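Local atomic coordinates of prepilin (Salmonella typhi, PDB entry 3FHV), a protein that probably assembles into type IVb pili used in adhesion, and interacts with the host's cystic fibrosis transmembrane conductance regulator. Residues A[32-43]-A[73-81]; A[117-125]-A[133-141]. One frame throughout, in Å; residues are numbered along the deposited sequence.

Contacts 1 and 2 illustrate how helices can pack on one antiparallel sheet at two places by quite different means. Contact 1 (32-43 with 73-81) sets a short helix across strand 72-78, the third of the seven strands. Contact 2 (117-125 with 133-141) packs helix 131-137 on a hairpin at the far end of the sheet, where strand 122-124 is outermost in this chain. Between strands 72-78 and 116-119 run strands 88-96 and 148-154. The contact centres lie about 23 Å apart, on opposite sides of the chain's centre, and their nearest atoms about 6 Å apart. Contact 1 combines apolar packing with one hydrogen bond; contact 2 sets a stacked amide and carboxylate and a water beside its apolar, disulfide-bearing side.

Contact 1 (A[32-43]-A[73-81]); sequences AFTSGAKMTDTL and IVVAPDTAG
Val-75 receives Leu-43 and Met-39 from the helix, each side chain crossing it at roughly a right angle. Leu-43 brings CD1 to within 3.4 Å of Val-75 CG1, tighter than ordinary van der Waals contact. Met-39 has CG opposite its backbone N (chi1 -178°) and an extended chain beyond, which carries the sulfur past Val-75 to the peptide joining Ala-76 and Pro-77; its SD lies 3.6 Å from Pro-77 N. The next residue, Thr-40, meets the strand with its hydroxyl: Val-75 N donates to Thr-40 OG1 over 2.8 Å in a fairly straight bond (162°). At the start of the helix Gly-36 CA comes 3.3 Å from Val-75 O in a CA-H...O contact, and Val-74 CG1 and Ala-76 CB both lie against it, leaving no room for a side chain. Before the helix the Pro-77 ring comes against the backbone, its CG 3.1 Å from Phe-33 O. Segments 36-43 and 73-78 run at 115° to each other. Phe-89 of strand 88-96 touches Met-39 and Val-75, and Leu-65 of strand 62-66 meets Thr-40; helix 36-45 thus packs on the sheet while also touching helix 8-25, through Met-39 and Leu-43.

Contact 2 (A[117-125]-A[133-141]); sequences IKINGNNHT and IASSECTAD
Ile-119 and Glu-137 cross at about a right angle, and the isoleucine marks the buried, apolar side of the contact. Its CD1 reaches Ala-134 of the helix, 4.2 Å from Ala-134 CB, while its CG2 turns to the sulfur, 4.0 Å from Cys-138 SG. Leu-150 of strand 148-154, together with Cys-101 and Ser-105 of helix 98-111, also touches this buried side chain.

The other side is polar, partly exposed and entered by a water. Glu-137 extends from the last turn of the helix (chi2 -179°), and its carboxylate lies flat over the amide of Asn-122, the planes only 15° apart and Glu-137 CD 3.3 Å from Asn-122 CG. No clear direct hydrogen bond spans the two segments here. Instead the Asn-122 amide turns back on its own hairpin, ND2 donating to Ile-119 O at 3.0 Å nearly in line with the C=O. A water donates to Glu-137 O over 2.6 Å and accepts weakly from Asn-122 ND2. His-124 and Glu-137 reach toward each other, ring and carboxylate planes 34° apart, but they are modelled too close for the detail of this approach to be trusted. Ile-133 CG2 comes obliquely to the same ring, 3.2 Å from His-124 NE2. His-124 ND1 donates to Ile-117 O over a long 3.3 Å, with that oxygen close to the ring plane but the donor well out of the carbonyl plane, and the backbone N of His-124 reaches the same oxygen from the other face.

A type II' turn from Ile-119 to Asn-122 makes the strands a tight beta hairpin, which helix 131-137 covers. Because Cys-138 is bonded to Cys-101 by a disulfide, the hairpin and helix lie in a disulfide-bounded region consistent with the D-region of type IV pilins.

Contact 1 (A[32-43]-A[73-81])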
loop_
_atom_site.group_PDB
_atom_site.type_symbol
_atom_site.label_atom_id
_atom_site.label_comp_id
_atom_site.label_asym_id
_atom_site.label_seq_id
_atom_site.Cartn_x
_atom_site.Cartn_y
_atom_site.Cartn_z
ATOM N N ALA A 32 1.712 -18.792 15.466
ATOM C CA ALA A 32 0.787 -17.671 15.478
ATOM C C ALA A 32 1.253 -16.587 16.431
ATOM O O ALA A 32 2.031 -16.845 17.359
ATOM C CB ALA A 32 -0.604 -18.154 15.884
ATOM N N PHE A 33 0.774 -15.369 16.198
ATOM C CA PHE A 33 1.130 -14.254 17.058
ATOM C C PHE A 33 0.313 -14.390 18.339
ATOM O O PHE A 33 -0.847 -14.803 18.299
ATOM C CB PHE A 33 0.824 -12.925 16.355
ATOM C CG PHE A 33 1.706 -12.655 15.169
ATOM C CD1 PHE A 33 3.041 -12.305 15.344
ATOM C CD2 PHE A 33 1.211 -12.767 13.877
ATOM C CE1 PHE A 33 3.866 -12.073 14.251
ATOM C CE2 PHE A 33 2.030 -12.539 12.779
ATOM C CZ PHE A 33 3.358 -12.193 12.965
ATOM N N THR A 34 0.930 -14.070 19.472
ATOM C CA THR A 34 0.253 -14.164 20.760
ATOM C C THR A 34 0.009 -12.791 21.382
ATOM O O THR A 34 -0.512 -12.685 22.489
ATOM C CB THR A 34 1.062 -15.027 21.753
ATOM O OG1 THR A 34 2.328 -14.412 22.008
ATOM C CG2 THR A 34 1.292 -16.416 21.182
ATOM N N SER A 35 0.395 -11.735 20.677
ATOM C CA SER A 35 0.178 -10.387 21.191
ATOM C C SER A 35 0.161 -9.373 20.059
ATOM O O SER A 35 0.850 -9.542 19.045
ATOM C CB SER A 35 1.268 -9.998 22.190
ATOM O OG SER A 35 2.468 -9.651 21.523
ATOM N N GLY A 36 -0.624 -8.318 20.239
ATOM C CA GLY A 36 -0.697 -7.286 19.224
ATOM C C GLY A 36 0.628 -6.556 19.083
ATOM O O GLY A 36 1.011 -6.164 17.985
ATOM N N ALA A 37 1.337 -6.379 20.193
ATOM C CA ALA A 37 2.620 -5.691 20.154
ATOM C C ALA A 37 3.570 -6.336 19.154
ATOM O O ALA A 37 4.220 -5.642 18.372
ATOM C CB ALA A 37 3.251 -5.682 21.536
ATOM N N LYS A 38 3.641 -7.665 19.168
ATOM C CA LYS A 38 4.535 -8.386 18.263
ATOM C C LYS A 38 4.043 -8.410 16.827
ATOM O O LYS A 38 4.816 -8.234 15.888
ATOM C CB LYS A 38 4.732 -9.825 18.744
ATOM C CG LYS A 38 5.635 -10.655 17.847
ATOM C CD LYS A 38 7.032 -10.049 17.782
ATOM C CE LYS A 38 7.996 -10.918 16.986
ATOM N NZ LYS A 38 9.350 -10.300 16.972
ATOM N N MET A 39 2.752 -8.646 16.655
ATOM C CA MET A 39 2.166 -8.697 15.321
ATOM C C MET A 39 2.269 -7.336 14.634
ATOM O O MET A 39 2.554 -7.255 13.430
ATOM C CB MET A 39 0.699 -9.133 15.417
ATOM C CG MET A 39 -0.006 -9.263 14.076
ATOM S SD MET A 39 -1.623 -10.040 14.249
ATOM C CE MET A 39 -1.888 -10.609 12.567
ATOM N N THR A 40 2.038 -6.277 15.408
ATOM C CA THR A 40 2.093 -4.919 14.875
ATOM C C THR A 40 3.534 -4.546 14.514
ATOM O O THR A 40 3.779 -3.938 13.478
ATOM C CB THR A 40 1.501 -3.910 15.885
ATOM O OG1 THR A 40 0.108 -4.199 16.087
ATOM C CG2 THR A 40 1.634 -2.475 15.368
ATOM N N ASP A 41 4.491 -4.929 15.352
ATOM C CA ASP A 41 5.892 -4.624 15.060
ATOM C C ASP A 41 6.346 -5.329 13.776
ATOM O O ASP A 41 7.043 -4.736 12.951
ATOM C CB ASP A 41 6.801 -5.051 16.215
ATOM C CG ASP A 41 8.268 -4.926 15.859
ATOM O OD1 ASP A 41 8.811 -3.804 15.932
ATOM O OD2 ASP A 41 8.870 -5.952 15.476
ATOM N N THR A 42 5.948 -6.592 13.610
ATOM C CA THR A 42 6.305 -7.362 12.421
ATOM C C THR A 42 5.765 -6.680 11.162
ATOM O O THR A 42 6.473 -6.562 10.155
ATOM C CB THR A 42 5.748 -8.806 12.490
ATOM O OG1 THR A 42 6.201 -9.443 13.695
ATOM C CG2 THR A 42 6.212 -9.615 11.293
ATOM N N LEU A 43 4.512 -6.232 11.220
ATOM C CA LEU A 43 3.885 -5.552 10.091
ATOM C C LEU A 43 4.630 -4.264 9.761
ATOM O O LEU A 43 4.894 -3.966 8.597
ATOM C CB LEU A 43 2.414 -5.249 10.407
ATOM C CG LEU A 43 1.516 -6.476 10.277
ATOM C CD1 LEU A 43 0.223 -6.286 11.072
ATOM C CD2 LEU A 43 1.239 -6.730 8.797
ATOM N N ILE A 73 -2.729 2.383 17.337
ATOM C CA ILE A 73 -3.334 1.432 16.406
ATOM C C ILE A 73 -2.644 0.107 16.726
ATOM O O ILE A 73 -1.415 0.053 16.808
ATOM C CB ILE A 73 -3.032 1.773 14.920
ATOM C CG1 ILE A 73 -3.651 3.121 14.536
ATOM C CG2 ILE A 73 -3.598 0.667 14.003
ATOM C CD1 ILE A 73 -3.232 3.605 13.159
ATOM N N VAL A 74 -3.425 -0.945 16.925
ATOM C CA VAL A 74 -2.854 -2.254 17.211
ATOM C C VAL A 74 -3.497 -3.344 16.354
ATOM O O VAL A 74 -4.726 -3.431 16.260
ATOM C CB VAL A 74 -3.031 -2.643 18.699
ATOM C CG1 VAL A 74 -2.349 -3.987 18.963
ATOM C CG2 VAL A 74 -2.448 -1.557 19.605
ATOM N N VAL A 75 -2.654 -4.144 15.707
ATOM C CA VAL A 75 -3.099 -5.267 14.889
ATOM C C VAL A 75 -2.829 -6.466 15.780
ATOM O O VAL A 75 -1.686 -6.704 16.177
ATOM C CB VAL A 75 -2.273 -5.404 13.595
ATOM C CG1 VAL A 75 -2.726 -6.644 12.814
ATOM C CG2 VAL A 75 -2.451 -4.148 12.734
ATOM N N ALA A 76 -3.875 -7.217 16.103
ATOM C CA ALA A 76 -3.711 -8.350 17.001
ATOM C C ALA A 76 -4.432 -9.608 16.540
ATOM O O ALA A 76 -5.469 -9.545 15.878
ATOM C CB ALA A 76 -4.182 -7.962 18.405
ATOM N N PRO A 77 -3.878 -10.780 16.890
ATOM C CA PRO A 77 -4.479 -12.056 16.508
ATOM C C PRO A 77 -5.807 -12.234 17.230
ATOM O O PRO A 77 -5.967 -11.786 18.362
ATOM C CB PRO A 77 -3.437 -13.071 16.962
ATOM C CG PRO A 77 -2.892 -12.428 18.220
ATOM C CD PRO A 77 -2.709 -10.987 17.771
ATOM N N ASP A 78 -6.759 -12.875 16.565
ATOM C CA ASP A 78 -8.062 -13.119 17.168
ATOM C C ASP A 78 -8.129 -14.598 17.524
ATOM O O ASP A 78 -8.535 -15.419 16.702
ATOM C CB ASP A 78 -9.185 -12.769 16.187
ATOM C CG ASP A 78 -10.563 -12.925 16.802
ATOM O OD1 ASP A 78 -10.853 -14.012 17.345
ATOM O OD2 ASP A 78 -11.357 -11.962 16.742
ATOM N N THR A 79 -7.718 -14.929 18.745
ATOM C CA THR A 79 -7.717 -16.312 19.215
ATOM C C THR A 79 -7.116 -17.232 18.149
ATOM O O THR A 79 -7.779 -18.139 17.645
ATOM C CB THR A 79 -9.151 -16.784 19.549
ATOM O OG1 THR A 79 -9.741 -15.881 20.493
ATOM C CG2 THR A 79 -9.129 -18.185 20.150
ATOM N N ALA A 80 -5.854 -16.982 17.813
ATOM C CA ALA A 80 -5.149 -17.766 16.804
ATOM C C ALA A 80 -4.951 -19.216 17.238
ATOM O O ALA A 80 -4.324 -19.491 18.262
ATOM C CB ALA A 80 -3.802 -17.122 16.500
ATOM N N GLY A 81 -5.486 -20.139 16.444
ATOM C CA GLY A 81 -5.365 -21.551 16.755
ATOM C C GLY A 81 -6.671 -22.301 16.569
ATOM O O GLY A 81 -7.643 -22.062 17.287
#

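Contact 2 (A[117-125]-A[133-141])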
loop_
_atom_site.group_PDB
_atom_site.type_symbol
_atom_site.label_atom_id
_atom_site.label_comp_id
_atom_site.label_asym_id
_atom_site.label_seq_id
_atom_site.Cartn_x
_atom_site.Cartn_y
_atom_site.Cartn_z
ATOM N N ILE A 117 -17.297 -4.982 12.325
ATOM C CA ILE A 117 -16.858 -3.644 12.703
ATOM C C ILE A 117 -17.428 -3.318 14.078
ATOM O O ILE A 117 -18.635 -3.474 14.326
ATOM C CB ILE A 117 -17.358 -2.587 11.691
ATOM C CG1 ILE A 117 -16.778 -2.886 10.307
ATOM C CG2 ILE A 117 -16.947 -1.187 12.151
ATOM C CD1 ILE A 117 -17.360 -2.035 9.171
ATOM N N LYS A 118 -16.559 -2.855 14.969
ATOM C CA LYS A 118 -16.977 -2.519 16.320
ATOM C C LYS A 118 -16.752 -1.048 16.628
ATOM O O LYS A 118 -15.690 -0.499 16.342
ATOM C CB LYS A 118 -16.193 -3.336 17.344
ATOM C CG LYS A 118 -16.165 -4.831 17.106
ATOM C CD LYS A 118 -15.428 -5.521 18.252
ATOM C CE LYS A 118 -15.344 -7.028 18.049
ATOM N NZ LYS A 118 -14.641 -7.677 19.187
ATOM N N ILE A 119 -17.758 -0.415 17.213
ATOM C CA ILE A 119 -17.642 0.984 17.615
ATOM C C ILE A 119 -17.868 0.946 19.116
ATOM O O ILE A 119 -18.983 0.684 19.575
ATOM C CB ILE A 119 -18.708 1.875 16.954
ATOM C CG1 ILE A 119 -18.572 1.812 15.431
ATOM C CG2 ILE A 119 -18.528 3.335 17.421
ATOM C CD1 ILE A 119 -19.594 2.659 14.691
ATOM N N ASN A 120 -16.799 1.181 19.872
ATOM C CA ASN A 120 -16.864 1.133 21.324
ATOM C C ASN A 120 -17.427 -0.240 21.720
ATOM O O ASN A 120 -16.919 -1.263 21.256
ATOM C CB ASN A 120 -17.717 2.300 21.822
ATOM C CG ASN A 120 -17.106 3.647 21.442
ATOM O OD1 ASN A 120 -17.801 4.588 21.031
ATOM N ND2 ASN A 120 -15.794 3.740 21.579
ATOM N N GLY A 121 -18.471 -0.287 22.541
ATOM C CA GLY A 121 -19.002 -1.586 22.935
ATOM C C GLY A 121 -20.057 -2.155 21.998
ATOM O O GLY A 121 -20.838 -3.009 22.399
ATOM N N ASN A 122 -20.076 -1.706 20.749
ATOM C CA ASN A 122 -21.070 -2.175 19.786
ATOM C C ASN A 122 -20.403 -2.981 18.681
ATOM O O ASN A 122 -19.694 -2.425 17.850
ATOM C CB ASN A 122 -21.800 -0.974 19.194
ATOM C CG ASN A 122 -22.436 -0.109 20.260
ATOM O OD1 ASN A 122 -23.470 -0.464 20.809
ATOM N ND2 ASN A 122 -21.810 1.022 20.567
ATOM N N ASN A 123 -20.657 -4.286 18.667
ATOM C CA ASN A 123 -20.043 -5.170 17.685
ATOM C C ASN A 123 -20.961 -5.565 16.540
ATOM O O ASN A 123 -21.812 -6.447 16.671
ATOM C CB ASN A 123 -19.514 -6.421 18.389
ATOM C CG ASN A 123 -18.688 -7.302 17.476
ATOM O OD1 ASN A 123 -18.516 -7.007 16.289
ATOM N ND2 ASN A 123 -18.173 -8.398 18.026
ATOM N N HIS A 124 -20.781 -4.899 15.404
ATOM C CA HIS A 124 -21.580 -5.173 14.215
ATOM C C HIS A 124 -21.009 -6.347 13.428
ATOM O O HIS A 124 -20.357 -6.163 12.400
ATOM C CB HIS A 124 -21.657 -3.932 13.323
ATOM C CG HIS A 124 -22.233 -2.732 14.008
ATOM N ND1 HIS A 124 -21.449 -1.779 14.624
ATOM C CD2 HIS A 124 -23.515 -2.328 14.174
ATOM C CE1 HIS A 124 -22.224 -0.841 15.139
ATOM N NE2 HIS A 124 -23.482 -1.151 14.880
ATOM N N THR A 125 -21.260 -7.556 13.921
ATOM C CA THR A 125 -20.681 -8.764 13.340
ATOM C C THR A 125 -21.146 -9.019 11.910
ATOM O O THR A 125 -20.582 -9.858 11.202
ATOM C CB THR A 125 -20.990 -10.004 14.197
ATOM O OG1 THR A 125 -22.405 -10.216 14.254
ATOM C CG2 THR A 125 -20.453 -9.821 15.605
ATOM N N ILE A 133 -26.364 4.582 12.383
ATOM C CA ILE A 133 -25.860 3.814 13.519
ATOM C C ILE A 133 -24.604 4.467 14.093
ATOM O O ILE A 133 -24.494 4.678 15.304
ATOM C CB ILE A 133 -25.533 2.349 13.113
ATOM C CG1 ILE A 133 -26.830 1.563 12.896
ATOM C CG2 ILE A 133 -24.670 1.684 14.183
ATOM C CD1 ILE A 133 -26.613 0.158 12.321
ATOM N N ALA A 134 -23.657 4.786 13.215
ATOM C CA ALA A 134 -22.405 5.399 13.637
ATOM C C ALA A 134 -22.616 6.707 14.393
ATOM O O ALA A 134 -22.034 6.907 15.463
ATOM C CB ALA A 134 -21.503 5.625 12.430
ATOM N N SER A 135 -23.445 7.593 13.842
ATOM C CA SER A 135 -23.716 8.885 14.479
ATOM C C SER A 135 -24.123 8.712 15.937
ATOM O O SER A 135 -23.757 9.506 16.806
ATOM C CB SER A 135 -24.841 9.623 13.744
ATOM O OG SER A 135 -24.471 9.926 12.413
ATOM N N SER A 136 -24.886 7.665 16.204
ATOM C CA SER A 136 -25.356 7.421 17.553
ATOM C C SER A 136 -24.303 6.748 18.428
ATOM O O SER A 136 -24.051 7.187 19.554
ATOM C CB SER A 136 -26.638 6.581 17.495
ATOM O OG SER A 136 -27.128 6.269 18.789
ATOM N N GLU A 137 -23.673 5.696 17.913
ATOM C CA GLU A 137 -22.670 4.969 18.682
ATOM C C GLU A 137 -21.333 5.680 18.874
ATOM O O GLU A 137 -20.638 5.423 19.847
ATOM C CB GLU A 137 -22.432 3.594 18.068
ATOM C CG GLU A 137 -23.678 2.732 18.025
ATOM C CD GLU A 137 -23.401 1.375 17.434
ATOM O OE1 GLU A 137 -22.344 1.237 16.782
ATOM O OE2 GLU A 137 -24.233 0.460 17.601
ATOM N N CYS A 138 -20.961 6.553 17.944
ATOM C CA CYS A 138 -19.712 7.296 18.074
ATOM C C CYS A 138 -19.977 8.395 19.091
ATOM O O CYS A 138 -20.917 9.160 18.934
ATOM C CB CYS A 138 -19.312 7.930 16.746
ATOM S SG CYS A 138 -18.819 6.762 15.433
ATOM N N THR A 139 -19.144 8.473 20.122
ATOM C CA THR A 139 -19.330 9.462 21.181
ATOM C C THR A 139 -18.613 10.792 20.957
ATOM O O THR A 139 -17.606 10.867 20.253
ATOM C CB THR A 139 -18.909 8.871 22.545
ATOM O OG1 THR A 139 -17.620 8.256 22.426
ATOM C CG2 THR A 139 -19.919 7.823 22.996
ATOM N N ALA A 140 -19.147 11.842 21.574
ATOM C CA ALA A 140 -18.597 13.191 21.453
ATOM C C ALA A 140 -17.154 13.281 21.933
ATOM O O ALA A 140 -16.732 12.515 22.800
ATOM C CB ALA A 140 -19.462 14.167 22.239
ATOM N N ASP A 141 -16.396 14.219 21.369
ATOM C CA ASP A 141 -15.006 14.398 21.785
ATOM C C ASP A 141 -14.985 15.045 23.166
ATOM O O ASP A 141 -15.979 15.631 23.598
ATOM C CB ASP A 141 -14.241 15.350 20.854
ATOM C CG ASP A 141 -14.286 14.938 19.397
ATOM O OD1 ASP A 141 -14.275 13.732 19.102
ATOM O OD2 ASP A 141 -14.308 15.846 18.540
HETATM O O HOH W 1 -21.340 3.810 21.760
#